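Local coordinates for protein nidogen (Mus musculus, PDB 1NPE) that is a basement-membrane glycoprotein, also called entactin, whose YWTD beta-propeller domain probably binds laminin and so helps link matrix networks, at residues G167-L172 and W183-T188. Sequence-based numbering, arbitrary orientation.
Sequences GLPNGL and WVDAGT
Three backbone N-H groups converge on Asp185 OD1, and one of them, Leu168 N at 2.6 Å from OD1, comes across from the loop leading into strand 169-175. That bond reaches OD1 from above the carboxylate plane. The other two come from residues two and three positions after the aspartate: OD1 receives Gly187 N nearly along its C-O axis, closing an Asx turn, while Thr188 N meets it from well above the plane. The second oxygen is used as well, Asp185 OD2 taking Gly167 N at 2.8 Å through its syn lone pair in an almost straight bond (173°). With CG anti to its backbone N (chi1 -163°), Asp185 turns its carboxylate to Gly167-Leu168 and joins that loop to its own Asx turn; the four N-H dipoles would be expected to stabilise its negative charge. Trp183-Val184-Asp185 is this blade's version of the YWTD motif, on the blade's second strand, and Asp185 is its aspartate.

Just beyond the strand ends, Ala186 N donates to Leu168 O. The antiparallel strands themselves are joined by Asn170 N to Val184 O and Val184 N to Gly171 O (3.0 Å), and a beta bulge between Pro169 and Gly171 shifts the register by one. Pro169, Leu172, Trp183 and Asp185 share one face of the sheet. There Leu172 CB packs on Trp183 CB at 3.8 Å, and Pro169 CB approaches the indole obliquely. Ala186 CB lies 3.5 Å from Asn170 ND2, which bonds the carbonyl of Pro211; Asn170 OD1 bonds Arg125 and a polar side chain of the other protein in the assembly.

Ile148 of strand 147-152, in the preceding blade, covers Pro169, Leu172 and Trp183, whereas Val184 faces Pro211 and Val214 of strand 211-217 in the next.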
loop_
_atom_site.group_PDB
_atom_site.type_symbol
_atom_site.label_atom_id
_atom_site.label_comp_id
_atom_site.label_asym_id
_atom_site.label_seq_id
_atom_site.Cartn_x
_atom_site.Cartn_y
_atom_site.Cartn_z
ATOM N N GLY A 167 5.840 -14.190 -0.647
ATOM C CA GLY A 167 6.670 -13.246 -1.371
ATOM C C GLY A 167 6.185 -11.830 -1.136
ATOM O O GLY A 167 6.805 -11.059 -0.403
ATOM N N LEU A 168 5.071 -11.483 -1.769
ATOM C CA LEU A 168 4.478 -10.168 -1.620
ATOM C C LEU A 168 2.980 -10.314 -1.317
ATOM O O LEU A 168 2.140 -10.188 -2.218
ATOM C CB LEU A 168 4.695 -9.341 -2.896
ATOM C CG LEU A 168 6.142 -9.083 -3.347
ATOM C CD1 LEU A 168 6.163 -8.387 -4.719
ATOM C CD2 LEU A 168 6.887 -8.246 -2.313
ATOM N N PRO A 169 2.631 -10.695 -0.071
ATOM C CA PRO A 169 1.209 -10.841 0.272
ATOM C C PRO A 169 0.594 -9.448 0.348
ATOM O O PRO A 169 0.773 -8.735 1.330
ATOM C CB PRO A 169 1.250 -11.540 1.634
ATOM C CG PRO A 169 2.548 -11.091 2.228
ATOM C CD PRO A 169 3.491 -11.140 1.042
ATOM N N ASN A 170 -0.079 -9.046 -0.728
ATOM C CA ASN A 170 -0.674 -7.720 -0.805
ATOM C C ASN A 170 -2.047 -7.530 -0.180
ATOM O O ASN A 170 -2.350 -6.466 0.339
ATOM C CB ASN A 170 -0.671 -7.236 -2.253
ATOM C CG ASN A 170 0.718 -6.844 -2.728
ATOM O OD1 ASN A 170 1.536 -6.336 -1.950
ATOM N ND2 ASN A 170 0.989 -7.065 -4.007
ATOM N N GLY A 171 -2.887 -8.549 -0.255
ATOM C CA GLY A 171 -4.206 -8.437 0.326
ATOM C C GLY A 171 -4.699 -9.764 0.858
ATOM O O GLY A 171 -4.190 -10.823 0.489
ATOM N N LEU A 172 -5.632 -9.706 1.797
ATOM C CA LEU A 172 -6.204 -10.930 2.338
ATOM C C LEU A 172 -7.688 -10.756 2.603
ATOM O O LEU A 172 -8.213 -9.637 2.601
ATOM C CB LEU A 172 -5.457 -11.412 3.585
ATOM C CG LEU A 172 -5.730 -10.837 4.969
ATOM C CD1 LEU A 172 -4.675 -11.390 5.898
ATOM C CD2 LEU A 172 -5.682 -9.318 4.952
ATOM N N TRP A 183 -5.262 -15.096 0.960
ATOM C CA TRP A 183 -4.478 -13.930 0.588
ATOM C C TRP A 183 -4.009 -14.100 -0.846
ATOM O O TRP A 183 -4.077 -15.200 -1.389
ATOM C CB TRP A 183 -3.280 -13.735 1.529
ATOM C CG TRP A 183 -2.236 -14.802 1.482
ATOM C CD1 TRP A 183 -1.193 -14.894 0.598
ATOM C CD2 TRP A 183 -2.087 -15.899 2.394
ATOM N NE1 TRP A 183 -0.406 -15.977 0.910
ATOM C CE2 TRP A 183 -0.929 -16.611 2.007
ATOM C CE3 TRP A 183 -2.819 -16.346 3.503
ATOM C CZ2 TRP A 183 -0.479 -17.745 2.691
ATOM C CZ3 TRP A 183 -2.372 -17.477 4.186
ATOM C CH2 TRP A 183 -1.210 -18.162 3.774
ATOM N N VAL A 184 -3.630 -12.996 -1.481
ATOM C CA VAL A 184 -3.117 -13.027 -2.850
ATOM C C VAL A 184 -1.671 -12.556 -2.744
ATOM O O VAL A 184 -1.371 -11.591 -2.040
ATOM C CB VAL A 184 -3.946 -12.144 -3.815
ATOM C CG1 VAL A 184 -5.341 -12.730 -3.976
ATOM C CG2 VAL A 184 -4.023 -10.702 -3.314
ATOM N N ASP A 185 -0.777 -13.261 -3.423
ATOM C CA ASP A 185 0.647 -12.971 -3.333
ATOM C C ASP A 185 1.248 -12.643 -4.690
ATOM O O ASP A 185 1.296 -13.491 -5.573
ATOM C CB ASP A 185 1.339 -14.190 -2.708
ATOM C CG ASP A 185 2.734 -13.887 -2.188
ATOM O OD1 ASP A 185 3.536 -13.281 -2.921
ATOM O OD2 ASP A 185 3.040 -14.285 -1.045
ATOM N N ALA A 186 1.742 -11.416 -4.838
ATOM C CA ALA A 186 2.333 -10.980 -6.102
ATOM C C ALA A 186 3.791 -11.404 -6.257
ATOM O O ALA A 186 4.439 -11.062 -7.249
ATOM C CB ALA A 186 2.193 -9.474 -6.260
ATOM N N GLY A 187 4.295 -12.143 -5.270
ATOM C CA GLY A 187 5.666 -12.627 -5.295
ATOM C C GLY A 187 5.712 -14.098 -5.680
ATOM O O GLY A 187 6.550 -14.514 -6.486
ATOM N N THR A 188 4.824 -14.887 -5.072
ATOM C CA THR A 188 4.717 -16.313 -5.359
ATOM C C THR A 188 3.698 -16.535 -6.487
ATOM O O THR A 188 3.480 -17.665 -6.927
ATOM C CB THR A 188 4.246 -17.110 -4.119
ATOM O OG1 THR A 188 2.966 -16.626 -3.692
ATOM C CG2 THR A 188 5.250 -16.977 -2.976
#